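Local coordinates for N-acetylmuramoyl-L-alanine amidase (PDB 4RN7), which probably hydrolyses the amide bond between N-acetylmuramic acid and L-alanine in bacterial cell-wall peptidoglycan, as the zinc-binding catalytic domain of a longer membrane protein, at residues S21-Y27 with L152-E158; K38-L43 with A171-V175; R66-N71 with V136-M142; I95-Y99 with A111-Q115; D105-A111 with M142-L146. All blocks are in the same frame, centred on the assembly; numbering follows the deposited sequence.

Contact 1: S21-Y27 with L152-E158; sequences SKTSNRY and LTTPSEE
Thr-23 and Pro-155 sit with their CA atoms 7.2 Å apart where the irregular loop 21-27 passes the first turn of helix 155-161, and the CA atoms of Ser-21 and Thr-153, the latter in the loop 152-154 that leads into the helix, are 5.9 Å apart. Glu-158 carries most of the contact. Its CG lies anti to the backbone N (chi1 170°) and the chain stays extended beyond it, which carries the carboxylate straight off the helix toward the hydroxyls of Thr-23 and Ser-21. Thr-23 OG1 donates to Glu-158 OE1 over 2.7 Å, arriving on the syn side, 21° out of the carboxylate plane. Arg-26 reaches across at about a right angle with an extended chain. Its NH1 makes a long, weak salt bridge of 3.4 Å to Glu-158 OE2, which lies at the edge of the guanidinium; the exact place of that oxygen is less sure. The loop is shaped by Ser-21, whose OG accepts from the backbone N of Thr-23 and of Ser-24, an ST turn and an ST motif that tighten the loop. This is the loop that runs from strand 4-10 into helix 28-44, with Tyr-27 at the N-cap and the zinc ligand Glu-28 next in line. Leu-152 CD2 packs under its base, 4.1 Å from both Ser-21 N and Arg-26 O, and the Leu-152 side chain also comes within about 4 Å of the Glu-28 side chain. On the exposed side, Thr-23 CG2 meets Pro-155 CG at 4.1 Å.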
# COMPACT_ATOMS: atom_id res chain seq x y z
N SER A 21 -6.43 -11.62 -12.60
CA SER A 21 -5.57 -11.94 -13.74
C SER A 21 -6.34 -12.66 -14.84
O SER A 21 -7.09 -13.60 -14.56
CB SER A 21 -4.40 -12.82 -13.30
OG SER A 21 -3.83 -13.48 -14.42
N LYS A 22 -6.16 -12.24 -16.09
CA LYS A 22 -6.80 -12.86 -17.24
C LYS A 22 -6.02 -14.08 -17.69
O LYS A 22 -6.51 -14.89 -18.48
CB LYS A 22 -6.90 -11.86 -18.39
CG LYS A 22 -8.28 -11.24 -18.60
CD LYS A 22 -8.24 -10.14 -19.66
CE LYS A 22 -9.63 -9.64 -20.01
N THR A 23 -4.81 -14.21 -17.16
CA THR A 23 -3.90 -15.29 -17.52
C THR A 23 -4.11 -16.52 -16.64
O THR A 23 -4.13 -17.65 -17.12
CB THR A 23 -2.43 -14.84 -17.36
OG1 THR A 23 -2.09 -14.78 -15.97
CG2 THR A 23 -2.21 -13.47 -17.99
N SER A 24 -4.29 -16.27 -15.34
CA SER A 24 -4.06 -17.28 -14.33
C SER A 24 -5.13 -17.30 -13.24
O SER A 24 -5.07 -18.11 -12.32
CB SER A 24 -2.71 -17.03 -13.68
OG SER A 24 -2.58 -15.66 -13.34
N ASN A 25 -6.10 -16.39 -13.34
CA ASN A 25 -7.13 -16.25 -12.31
C ASN A 25 -6.54 -16.18 -10.90
O ASN A 25 -6.90 -16.96 -10.02
CB ASN A 25 -8.20 -17.34 -12.43
CG ASN A 25 -9.03 -17.21 -13.70
OD1 ASN A 25 -9.42 -16.10 -14.08
ND2 ASN A 25 -9.29 -18.33 -14.36
N ARG A 26 -5.60 -15.26 -10.73
CA ARG A 26 -5.14 -14.88 -9.42
C ARG A 26 -5.89 -13.60 -9.10
O ARG A 26 -6.23 -12.85 -10.01
CB ARG A 26 -3.64 -14.60 -9.43
CG ARG A 26 -2.79 -15.83 -9.66
CD ARG A 26 -1.33 -15.53 -9.36
NE ARG A 26 -0.52 -16.75 -9.36
CZ ARG A 26 0.12 -17.22 -10.42
NH1 ARG A 26 0.05 -16.58 -11.57
NH2 ARG A 26 0.83 -18.34 -10.33
N TYR A 27 -6.14 -13.37 -7.81
CA TYR A 27 -6.90 -12.21 -7.37
C TYR A 27 -6.03 -11.20 -6.66
O TYR A 27 -5.24 -11.56 -5.79
CB TYR A 27 -7.99 -12.63 -6.38
CG TYR A 27 -8.92 -13.67 -6.92
CD1 TYR A 27 -9.44 -13.57 -8.20
CD2 TYR A 27 -9.27 -14.77 -6.15
CE1 TYR A 27 -10.29 -14.53 -8.70
CE2 TYR A 27 -10.12 -15.74 -6.64
CZ TYR A 27 -10.63 -15.61 -7.91
OH TYR A 27 -11.48 -16.57 -8.41
N LEU A 152 -1.59 -5.71 -12.27
CA LEU A 152 -1.88 -7.14 -12.32
C LEU A 152 -2.43 -7.54 -13.68
O LEU A 152 -2.35 -8.70 -14.08
CB LEU A 152 -2.87 -7.53 -11.22
CG LEU A 152 -3.22 -9.02 -11.17
CD1 LEU A 152 -1.99 -9.86 -10.90
CD2 LEU A 152 -4.27 -9.26 -10.09
N THR A 153 -2.97 -6.57 -14.42
CA THR A 153 -3.49 -6.81 -15.77
C THR A 153 -2.42 -6.96 -16.87
O THR A 153 -2.74 -7.31 -18.01
CB THR A 153 -4.52 -5.72 -16.17
OG1 THR A 153 -3.97 -4.41 -15.94
CG2 THR A 153 -5.80 -5.88 -15.34
N THR A 154 -1.16 -6.71 -16.52
CA THR A 154 -0.04 -6.83 -17.47
C THR A 154 0.75 -8.08 -17.09
O THR A 154 1.31 -8.15 -15.99
CB THR A 154 0.86 -5.60 -17.41
OG1 THR A 154 0.12 -4.44 -17.80
CG2 THR A 154 2.04 -5.76 -18.37
N PRO A 155 0.78 -9.08 -17.98
CA PRO A 155 1.42 -10.37 -17.68
C PRO A 155 2.84 -10.26 -17.13
O PRO A 155 3.14 -10.96 -16.17
CB PRO A 155 1.41 -11.08 -19.03
CG PRO A 155 0.16 -10.57 -19.69
CD PRO A 155 0.11 -9.10 -19.29
N SER A 156 3.71 -9.43 -17.71
CA SER A 156 5.04 -9.24 -17.10
C SER A 156 4.98 -8.78 -15.63
O SER A 156 5.76 -9.27 -14.79
CB SER A 156 5.89 -8.28 -17.93
OG SER A 156 5.42 -6.94 -17.82
N GLU A 157 4.07 -7.86 -15.30
CA GLU A 157 4.00 -7.31 -13.96
C GLU A 157 3.50 -8.38 -13.00
O GLU A 157 3.96 -8.49 -11.87
CB GLU A 157 3.00 -6.16 -13.91
CG GLU A 157 3.37 -4.93 -14.70
CD GLU A 157 4.31 -4.05 -13.93
OE1 GLU A 157 3.82 -3.24 -13.11
OE2 GLU A 157 5.53 -4.18 -14.15
N GLU A 158 2.53 -9.17 -13.47
CA GLU A 158 2.00 -10.26 -12.67
C GLU A 158 3.11 -11.24 -12.27
O GLU A 158 3.15 -11.69 -11.13
CB GLU A 158 0.88 -10.97 -13.43
CG GLU A 158 0.42 -12.26 -12.76
CD GLU A 158 -0.67 -12.96 -13.54
OE1 GLU A 158 -0.80 -12.70 -14.76
OE2 GLU A 158 -1.39 -13.78 -12.93

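Contact 2: K38-L43 with A171-V175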
# COMPACT_ATOMS: atom_id res chain seq x y z
N LYS A 38 4.18 -9.10 4.54
CA LYS A 38 5.62 -8.88 4.56
C LYS A 38 5.94 -7.50 5.10
O LYS A 38 6.86 -7.35 5.91
CB LYS A 38 6.21 -9.06 3.16
CG LYS A 38 6.27 -10.51 2.71
CD LYS A 38 7.11 -10.65 1.43
CE LYS A 38 7.16 -12.10 0.97
NZ LYS A 38 5.80 -12.66 0.77
N LEU A 39 5.18 -6.50 4.67
CA LEU A 39 5.36 -5.13 5.15
C LEU A 39 5.12 -5.07 6.66
O LEU A 39 5.95 -4.52 7.40
CB LEU A 39 4.43 -4.17 4.41
CG LEU A 39 4.35 -2.71 4.87
CD1 LEU A 39 5.74 -2.10 4.89
CD2 LEU A 39 3.42 -1.92 3.93
N ALA A 40 4.02 -5.66 7.13
CA ALA A 40 3.71 -5.67 8.56
C ALA A 40 4.80 -6.34 9.40
O ALA A 40 5.19 -5.84 10.45
CB ALA A 40 2.35 -6.33 8.83
N ASN A 41 5.27 -7.50 8.94
CA ASN A 41 6.31 -8.22 9.66
C ASN A 41 7.60 -7.42 9.77
O ASN A 41 8.24 -7.41 10.81
CB ASN A 41 6.58 -9.58 9.01
CG ASN A 41 7.59 -10.40 9.79
OD1 ASN A 41 8.63 -10.80 9.27
ND2 ASN A 41 7.29 -10.64 11.06
N LYS A 42 7.97 -6.73 8.68
CA LYS A 42 9.19 -5.93 8.69
C LYS A 42 9.07 -4.71 9.61
O LYS A 42 10.00 -4.40 10.35
CB LYS A 42 9.57 -5.49 7.27
CG LYS A 42 10.07 -6.61 6.37
CD LYS A 42 10.57 -6.03 5.04
CE LYS A 42 10.81 -7.14 4.01
NZ LYS A 42 11.69 -8.23 4.51
N LEU A 43 7.94 -4.02 9.56
CA LEU A 43 7.73 -2.85 10.41
C LEU A 43 7.73 -3.22 11.89
O LEU A 43 8.28 -2.50 12.72
CB LEU A 43 6.43 -2.14 10.05
CG LEU A 43 6.47 -1.33 8.76
CD1 LEU A 43 5.07 -0.94 8.34
CD2 LEU A 43 7.34 -0.08 8.95
N ALA A 171 8.44 -4.70 -0.18
CA ALA A 171 8.12 -4.45 1.22
C ALA A 171 9.26 -3.72 1.91
O ALA A 171 9.02 -2.80 2.69
CB ALA A 171 7.77 -5.75 1.95
N GLU A 172 10.50 -4.11 1.62
CA GLU A 172 11.65 -3.46 2.24
C GLU A 172 11.71 -1.99 1.82
O GLU A 172 11.94 -1.10 2.65
CB GLU A 172 12.95 -4.18 1.89
CG GLU A 172 14.20 -3.61 2.57
CD GLU A 172 14.17 -3.69 4.09
OE1 GLU A 172 13.44 -4.54 4.65
OE2 GLU A 172 14.88 -2.90 4.73
N GLY A 173 11.46 -1.74 0.53
CA GLY A 173 11.43 -0.38 0.02
C GLY A 173 10.38 0.46 0.71
O GLY A 173 10.62 1.61 1.09
N ILE A 174 9.19 -0.12 0.89
CA ILE A 174 8.12 0.58 1.59
C ILE A 174 8.49 0.88 3.04
O ILE A 174 8.29 1.99 3.52
CB ILE A 174 6.80 -0.22 1.54
CG1 ILE A 174 6.34 -0.39 0.08
CG2 ILE A 174 5.72 0.47 2.35
CD1 ILE A 174 5.22 -1.41 -0.07
N VAL A 175 9.03 -0.13 3.73
CA VAL A 175 9.48 0.07 5.11
C VAL A 175 10.43 1.26 5.22
O VAL A 175 10.23 2.16 6.04
CB VAL A 175 10.19 -1.16 5.66
CG1 VAL A 175 10.81 -0.86 7.02
CG2 VAL A 175 9.22 -2.32 5.78
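Two long helices, 28-44 and 164-185, pack side by side through a buried, mainly aliphatic interface on one face of the central sheet. Their local axes come within 9.0 Å and run in the same general direction, with a crossing angle of -49°. The closest backbone approach is made by Ala-171, whose CB packs against Lys-38 CB (3.9 Å) and Leu-39 N. Leu-39 CD1 then fits between two neighbours, 3.6 Å from Ile-174 CG2 and equally near Val-175 CG2. Val-175 divides its branches: CG2 turns to Leu-39 and to Lys-42 CB (3.5 Å), while CG1 meets Leu-43 CD2 at 4.0 Å. On the sheet side, Leu-39 and Ile-174 rest on Ile-81. Lys-42 brings CE to Ala-171 CB (3.9 Å) and crosses Glu-172 at about a right angle, CD 3.3 Å from OE1. NZ is too far from that oxygen for a salt bridge, and Glu-172 OE2 is bound by Gln-176. A bend at chi4 (-53°) turns NZ to a salt bridge with Asp-168, and Lys-38 NZ reaches Glu-164 and Gln-167. Lys-42 thus gives most of its carbon chain, and Lys-38 its CB, to the apolar seam; their charges pair across its outer edge, probably adding to the helices' attraction.

Contact 3: R66-N71 with V136-M142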
# COMPACT_ATOMS: atom_id res chain seq x y z
N ARG A 66 -12.71 0.62 6.83
CA ARG A 66 -11.26 0.74 6.88
C ARG A 66 -10.82 2.07 7.46
O ARG A 66 -9.90 2.13 8.28
CB ARG A 66 -10.64 0.52 5.50
CG ARG A 66 -10.86 -0.89 4.98
CD ARG A 66 -10.61 -1.03 3.49
NE ARG A 66 -11.11 -2.32 3.00
CZ ARG A 66 -10.34 -3.35 2.66
NH1 ARG A 66 -9.01 -3.26 2.73
NH2 ARG A 66 -10.90 -4.48 2.23
N ALA A 67 -11.49 3.15 7.04
CA ALA A 67 -11.15 4.47 7.55
C ALA A 67 -11.51 4.57 9.03
O ALA A 67 -10.78 5.17 9.82
CB ALA A 67 -11.85 5.56 6.75
N ILE A 68 -12.62 3.95 9.42
CA ILE A 68 -13.00 3.94 10.83
C ILE A 68 -11.95 3.20 11.66
O ILE A 68 -11.49 3.71 12.69
CB ILE A 68 -14.39 3.33 11.04
CG1 ILE A 68 -15.48 4.30 10.56
CG2 ILE A 68 -14.64 2.99 12.52
CD1 ILE A 68 -16.86 3.71 10.56
N LEU A 69 -11.55 2.01 11.21
CA LEU A 69 -10.53 1.23 11.91
C LEU A 69 -9.23 2.02 12.03
O LEU A 69 -8.64 2.06 13.11
CB LEU A 69 -10.26 -0.10 11.20
CG LEU A 69 -11.42 -1.10 11.23
CD1 LEU A 69 -11.17 -2.24 10.25
CD2 LEU A 69 -11.66 -1.62 12.65
N ALA A 70 -8.79 2.63 10.93
CA ALA A 70 -7.57 3.44 10.95
C ALA A 70 -7.69 4.57 11.96
O ALA A 70 -6.79 4.78 12.78
CB ALA A 70 -7.26 4.00 9.54
N ASN A 71 -8.81 5.29 11.91
CA ASN A 71 -9.01 6.42 12.80
C ASN A 71 -9.05 6.00 14.26
O ASN A 71 -8.41 6.63 15.11
CB ASN A 71 -10.28 7.19 12.41
CG ASN A 71 -10.13 7.95 11.10
OD1 ASN A 71 -9.02 8.23 10.66
ND2 ASN A 71 -11.25 8.29 10.48
N VAL A 136 -10.85 5.62 1.56
CA VAL A 136 -9.96 5.28 2.67
C VAL A 136 -8.94 6.40 2.94
O VAL A 136 -8.61 6.69 4.09
CB VAL A 136 -9.25 3.93 2.48
CG1 VAL A 136 -8.36 3.61 3.66
CG2 VAL A 136 -10.28 2.82 2.31
N LEU A 137 -8.48 7.05 1.87
CA LEU A 137 -7.58 8.18 2.01
C LEU A 137 -8.34 9.41 2.48
O LEU A 137 -7.90 10.13 3.37
CB LEU A 137 -6.91 8.49 0.67
CG LEU A 137 -6.12 7.35 0.02
CD1 LEU A 137 -5.46 7.82 -1.28
CD2 LEU A 137 -5.07 6.81 0.97
N ARG A 138 -9.49 9.64 1.84
CA ARG A 138 -10.28 10.84 2.08
C ARG A 138 -10.78 10.95 3.52
O ARG A 138 -10.76 12.04 4.10
CB ARG A 138 -11.46 10.88 1.10
CG ARG A 138 -12.26 12.16 1.18
CD ARG A 138 -13.49 12.10 0.30
NE ARG A 138 -14.47 11.15 0.82
CZ ARG A 138 -14.95 10.12 0.14
NH1 ARG A 138 -14.53 9.89 -1.10
NH2 ARG A 138 -15.84 9.30 0.69
N GLU A 139 -11.23 9.83 4.08
CA GLU A 139 -11.89 9.85 5.38
C GLU A 139 -10.99 9.43 6.55
O GLU A 139 -11.44 9.43 7.69
CB GLU A 139 -13.16 8.99 5.35
CG GLU A 139 -14.16 9.40 4.27
CD GLU A 139 -14.77 10.77 4.50
OE1 GLU A 139 -14.68 11.28 5.63
OE2 GLU A 139 -15.33 11.33 3.54
N SER A 140 -9.73 9.10 6.27
CA SER A 140 -8.78 8.85 7.35
C SER A 140 -8.19 10.17 7.89
O SER A 140 -8.08 11.16 7.16
CB SER A 140 -7.67 7.89 6.91
OG SER A 140 -7.16 8.26 5.64
N ASN A 141 -7.84 10.17 9.18
CA ASN A 141 -7.45 11.40 9.88
C ASN A 141 -5.95 11.67 9.98
O ASN A 141 -5.54 12.68 10.57
CB ASN A 141 -8.04 11.40 11.30
CG ASN A 141 -9.55 11.47 11.30
OD1 ASN A 141 -10.14 12.05 10.39
ND2 ASN A 141 -10.17 10.90 12.32
N MSE A 142 -5.13 10.78 9.43
CA MSE A 142 -3.70 10.93 9.55
C MSE A 142 -3.10 10.88 8.16
O MSE A 142 -3.82 10.55 7.21
CB MSE A 142 -3.12 9.82 10.44
CG MSE A 142 -3.08 8.43 9.84
SE MSE A 142 -4.78 7.50 9.54
CE MSE A 142 -5.51 7.58 11.34
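Asn-71 supplies the hydrogen bonds of this contact, using both ends of its amide on the chain leaving helix 135-139. Its ND2 donates to Glu-139 O at 3.0 Å; the bond is nearly straight (165°) and lies in the carbonyl plane and in the amide plane of Asn-71. Its OD1 accepts from Asn-141 N at 2.7 Å, a more bent bond with the donor tilted from the carbonyl plane. Two bonds of this kind fix the rotation of the amide.

Stacking comes next. The side-chain amide of Asn-141 lies over that of Asn-71 with the planes only 4° apart, and Asn-141 ND2 sits 3.2 Å from Asn-71 CG.

Apolar contacts follow. Ala-67 CB meets Glu-139 CB at 3.9 Å, and Val-136 CG2 rests on the aliphatic part of Arg-66, 3.9 Å from its CB. The selenomethionine Met-142, its chain bent at chi2 and chi3, curls back to put SE 4.3 Å from Ala-70 CB. Its CE also makes a van der Waals contact with Ala-70 O, at 3.4 Å. Arg-66 carries its charge away, to Asp-9 and to the backbone O of the zinc ligand His-12.

Helices 63-72 and 135-139 both rest on Leu-78 of strand 77-84, the helical layer over one face of an alpha/beta sheet, as in zinc amidases of this family.

Contact 4: I95-Y99 with A111-Q115; sequences IETWY and AQTVQ
Between strand 95-99 and the helical turn 111-115 the nearest CA atoms are those of Thr-97 and Ala-111, 5.8 Å apart; the local axes pass 8.3 Å apart and run nearly antiparallel, at 162°. Gln-115 does the polar work. Its CG lies anti to the backbone N and the chain bends at chi2 (77°), which brings the amide down onto the strand with both ends in use. Gln-115 NE2 donates to Ile-95 O at 2.8 Å, the acceptor near the amide plane but the donor well above the carbonyl plane, about 50° out of it. Gln-115 OE1 takes the hydroxyl proton of Thr-97, OG1 to OE1 2.8 Å, in the carbonyl plane. The amide is thereby fixed in its rotation, and NE2 has a second acceptor in Asp-126. The buried hydroxyl of Thr-97 is satisfied from the helix side, while its methyl takes the apolar share: CG2 lies 3.8 Å from Ala-111 CB. That same methyl of Ala-111 meets the ring of Tyr-99 obliquely, 3.9 Å from CD1. Glu-96 and Trp-98 point to the other face of the sheet, where Trp-98 NE1 donates to Glu-96 OE2 in an almost straight bond and Glu-96 OE1 has a salt bridge to Arg-127. The two segments are the first strand and the helix of a beta-alpha-beta unit that closes with strand 126-131, a neighbour of 95-99 in the sheet. Strand 144-151 flanks 95-99 on its other edge and runs antiparallel to it, and helix 164-185 packs along helix 107-122 through Val-114.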
# COMPACT_ATOMS: atom_id res chain seq x y z
N ILE A 95 4.89 1.46 -10.66
CA ILE A 95 4.25 1.69 -9.38
C ILE A 95 3.96 3.18 -9.21
O ILE A 95 4.78 4.02 -9.61
CB ILE A 95 5.19 1.21 -8.26
CG1 ILE A 95 5.28 -0.33 -8.30
CG2 ILE A 95 4.71 1.67 -6.88
CD1 ILE A 95 6.15 -0.92 -7.20
N GLU A 96 2.80 3.51 -8.64
CA GLU A 96 2.49 4.90 -8.32
C GLU A 96 1.91 4.92 -6.93
O GLU A 96 1.39 3.91 -6.45
CB GLU A 96 1.47 5.49 -9.31
CG GLU A 96 0.18 4.69 -9.44
CD GLU A 96 -0.71 5.23 -10.55
OE1 GLU A 96 -0.20 5.44 -11.67
OE2 GLU A 96 -1.91 5.44 -10.31
N THR A 97 1.99 6.07 -6.26
CA THR A 97 1.46 6.17 -4.90
C THR A 97 0.45 7.31 -4.82
O THR A 97 0.74 8.42 -5.27
CB THR A 97 2.61 6.43 -3.92
OG1 THR A 97 3.51 5.32 -3.96
CG2 THR A 97 2.07 6.59 -2.50
N TRP A 98 -0.73 7.02 -4.28
CA TRP A 98 -1.80 8.00 -4.18
C TRP A 98 -1.84 8.65 -2.80
O TRP A 98 -1.45 8.04 -1.81
CB TRP A 98 -3.16 7.33 -4.37
CG TRP A 98 -3.37 6.65 -5.69
CD1 TRP A 98 -2.53 6.63 -6.77
CD2 TRP A 98 -4.53 5.90 -6.07
NE1 TRP A 98 -3.10 5.90 -7.80
CE2 TRP A 98 -4.33 5.44 -7.38
CE3 TRP A 98 -5.72 5.56 -5.41
CZ2 TRP A 98 -5.28 4.66 -8.06
CZ3 TRP A 98 -6.66 4.78 -6.09
CH2 TRP A 98 -6.44 4.35 -7.39
N TYR A 99 -2.33 9.89 -2.76
CA TYR A 99 -2.65 10.57 -1.51
C TYR A 99 -3.93 11.39 -1.72
O TYR A 99 -4.29 11.67 -2.87
CB TYR A 99 -1.49 11.47 -1.06
CG TYR A 99 -1.13 12.56 -2.04
CD1 TYR A 99 -0.31 12.30 -3.12
CD2 TYR A 99 -1.60 13.86 -1.87
CE1 TYR A 99 0.03 13.30 -4.02
CE2 TYR A 99 -1.26 14.86 -2.76
CZ TYR A 99 -0.45 14.57 -3.83
OH TYR A 99 -0.12 15.57 -4.72
N ALA A 111 3.90 10.24 0.53
CA ALA A 111 3.76 9.60 -0.77
C ALA A 111 5.05 9.69 -1.59
O ALA A 111 5.50 8.70 -2.17
CB ALA A 111 2.60 10.21 -1.55
N GLN A 112 5.64 10.88 -1.65
CA GLN A 112 6.85 11.06 -2.45
C GLN A 112 8.03 10.27 -1.87
O GLN A 112 8.79 9.64 -2.61
CB GLN A 112 7.21 12.53 -2.59
CG GLN A 112 8.37 12.78 -3.56
CD GLN A 112 8.06 12.30 -4.98
OE1 GLN A 112 7.43 13.01 -5.76
NE2 GLN A 112 8.50 11.08 -5.31
N THR A 113 8.17 10.30 -0.55
CA THR A 113 9.27 9.60 0.11
C THR A 113 9.16 8.09 -0.10
O THR A 113 10.14 7.44 -0.51
CB THR A 113 9.33 9.95 1.61
OG1 THR A 113 9.55 11.36 1.75
CG2 THR A 113 10.47 9.21 2.30
N VAL A 114 7.98 7.54 0.15
CA VAL A 114 7.74 6.11 -0.08
C VAL A 114 7.92 5.75 -1.56
O VAL A 114 8.65 4.80 -1.88
CB VAL A 114 6.36 5.68 0.45
CG1 VAL A 114 5.98 4.30 -0.09
CG2 VAL A 114 6.36 5.68 1.99
N GLN A 115 7.29 6.50 -2.45
CA GLN A 115 7.45 6.25 -3.90
C GLN A 115 8.90 6.25 -4.37
O GLN A 115 9.33 5.32 -5.07
CB GLN A 115 6.63 7.27 -4.70
CG GLN A 115 6.82 7.17 -6.22
CD GLN A 115 6.06 6.01 -6.83
OE1 GLN A 115 5.13 5.47 -6.22
NE2 GLN A 115 6.44 5.62 -8.04

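Contact 5: D105-A111 with M142-L146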
# COMPACT_ATOMS: atom_id res chain seq x y z
N ASP A 105 -1.54 17.77 5.11
CA ASP A 105 -1.17 17.16 6.38
C ASP A 105 0.15 16.38 6.35
O ASP A 105 0.57 15.83 7.38
CB ASP A 105 -2.30 16.26 6.90
CG ASP A 105 -2.40 14.94 6.14
OD1 ASP A 105 -1.91 14.84 5.00
OD2 ASP A 105 -3.00 13.99 6.69
N GLY A 106 0.79 16.32 5.19
CA GLY A 106 2.03 15.57 5.08
C GLY A 106 1.88 14.29 4.27
O GLY A 106 2.87 13.60 4.02
N SER A 107 0.65 13.98 3.88
CA SER A 107 0.37 12.83 3.01
C SER A 107 1.15 12.90 1.70
O SER A 107 1.64 11.88 1.20
CB SER A 107 -1.12 12.74 2.70
OG SER A 107 -1.88 12.47 3.87
N LYS A 108 1.23 14.10 1.12
CA LYS A 108 1.93 14.27 -0.14
C LYS A 108 3.41 13.98 0.04
O LYS A 108 4.04 13.31 -0.79
CB LYS A 108 1.72 15.70 -0.67
CG LYS A 108 2.49 16.00 -1.96
CD LYS A 108 2.11 17.37 -2.52
CE LYS A 108 2.75 17.59 -3.88
NZ LYS A 108 2.25 18.83 -4.55
N GLU A 109 3.97 14.47 1.15
CA GLU A 109 5.36 14.23 1.48
C GLU A 109 5.63 12.73 1.74
O GLU A 109 6.63 12.18 1.28
CB GLU A 109 5.76 15.08 2.69
CG GLU A 109 5.86 16.59 2.41
CD GLU A 109 4.53 17.25 2.03
OE1 GLU A 109 3.47 16.83 2.53
OE2 GLU A 109 4.55 18.19 1.21
N LEU A 110 4.73 12.09 2.48
CA LEU A 110 4.82 10.65 2.73
C LEU A 110 4.81 9.86 1.42
O LEU A 110 5.60 8.95 1.22
CB LEU A 110 3.67 10.20 3.64
CG LEU A 110 3.46 8.69 3.85
CD1 LEU A 110 4.67 8.05 4.52
CD2 LEU A 110 2.19 8.44 4.67
N ALA A 111 3.90 10.24 0.53
CA ALA A 111 3.76 9.60 -0.77
C ALA A 111 5.05 9.69 -1.59
O ALA A 111 5.50 8.70 -2.17
CB ALA A 111 2.60 10.21 -1.55
N MSE A 142 -5.13 10.78 9.43
CA MSE A 142 -3.70 10.93 9.55
C MSE A 142 -3.10 10.88 8.16
O MSE A 142 -3.82 10.55 7.21
CB MSE A 142 -3.12 9.82 10.44
CG MSE A 142 -3.08 8.43 9.84
SE MSE A 142 -4.78 7.50 9.54
CE MSE A 142 -5.51 7.58 11.34
N PRO A 143 -1.80 11.22 8.02
CA PRO A 143 -1.16 11.03 6.72
C PRO A 143 -1.39 9.62 6.17
O PRO A 143 -1.14 8.63 6.86
CB PRO A 143 0.32 11.27 7.02
CG PRO A 143 0.29 12.31 8.11
CD PRO A 143 -0.92 11.93 8.97
N ALA A 144 -1.89 9.55 4.93
CA ALA A 144 -2.37 8.31 4.35
C ALA A 144 -1.98 8.21 2.88
O ALA A 144 -2.15 9.18 2.12
CB ALA A 144 -3.89 8.22 4.49
N ILE A 145 -1.48 7.04 2.47
CA ILE A 145 -1.14 6.79 1.07
C ILE A 145 -1.70 5.45 0.64
O ILE A 145 -2.01 4.58 1.48
CB ILE A 145 0.39 6.83 0.82
CG1 ILE A 145 1.11 5.73 1.62
CG2 ILE A 145 0.95 8.22 1.13
CD1 ILE A 145 2.59 5.58 1.28
N LEU A 146 -1.86 5.27 -0.67
CA LEU A 146 -2.26 3.99 -1.23
C LEU A 146 -1.24 3.71 -2.31
O LEU A 146 -1.05 4.52 -3.22
CB LEU A 146 -3.68 4.05 -1.83
CG LEU A 146 -4.23 2.77 -2.48
CD1 LEU A 146 -5.74 2.72 -2.36
CD2 LEU A 146 -3.82 2.63 -3.96
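Ile-145 and Leu-110 form the apolar centre, their side chains crossing at about a right angle with Ile-145 CG2 3.7 Å from Leu-110 CG. The same methyl presses on the helix backbone, 3.6 Å from Ala-111 N. Leu-110 CD2 then reaches along to Pro-143, 4.1 Å from its CB. Further out, the proline ring packs beside the helix start, its CG 3.6 Å from Asp-105 O. The polar edge begins at Ser-107, whose OG accepts from Ala-144 N at 3.1 Å in a fairly straight bond (160°) and passes its own proton to Asp-105 OD1, 2.6 Å away, on the syn lone pair. Asp-105 OD1 also accepts from Ser-107 N at 2.9 Å, an Asx turn across Gly-106, the N-cap residue. Asp-105 is turned into this place by its chi1 of 74°, and its OD2 makes a salt bridge to Arg-100, which probably favours the charged form. Helix 107-122 thus starts against the first residues of strand 144-151, which lies between strands 77-84 and 95-99 in the sheet, while Tyr-181 of helix 164-185 touches both Leu-110 and Pro-143.

In the fold
All five contacts lie within one zinc-binding alpha/beta domain built around a six-stranded mixed sheet. Contacts 2, 4 and 5 lie on the face lined by helices 28-44, 107-122 and 164-185; contact 3 lies on the other. Contacts 4 and 5 share Ala-111 and helix 107-122 and use adjacent strands, their centres 8 Å apart. Contact 3 shares Met-142 with contact 5 and touches the sheet strands of both through Leu-137. The centre of contact 1 lies at least 22 Å from the others, though its nearest atoms are about 5 Å from contact 4. The loops closed by contacts 1 and 2 enclose contacts 3, 4 and 5 and bring early and late parts of the chain together.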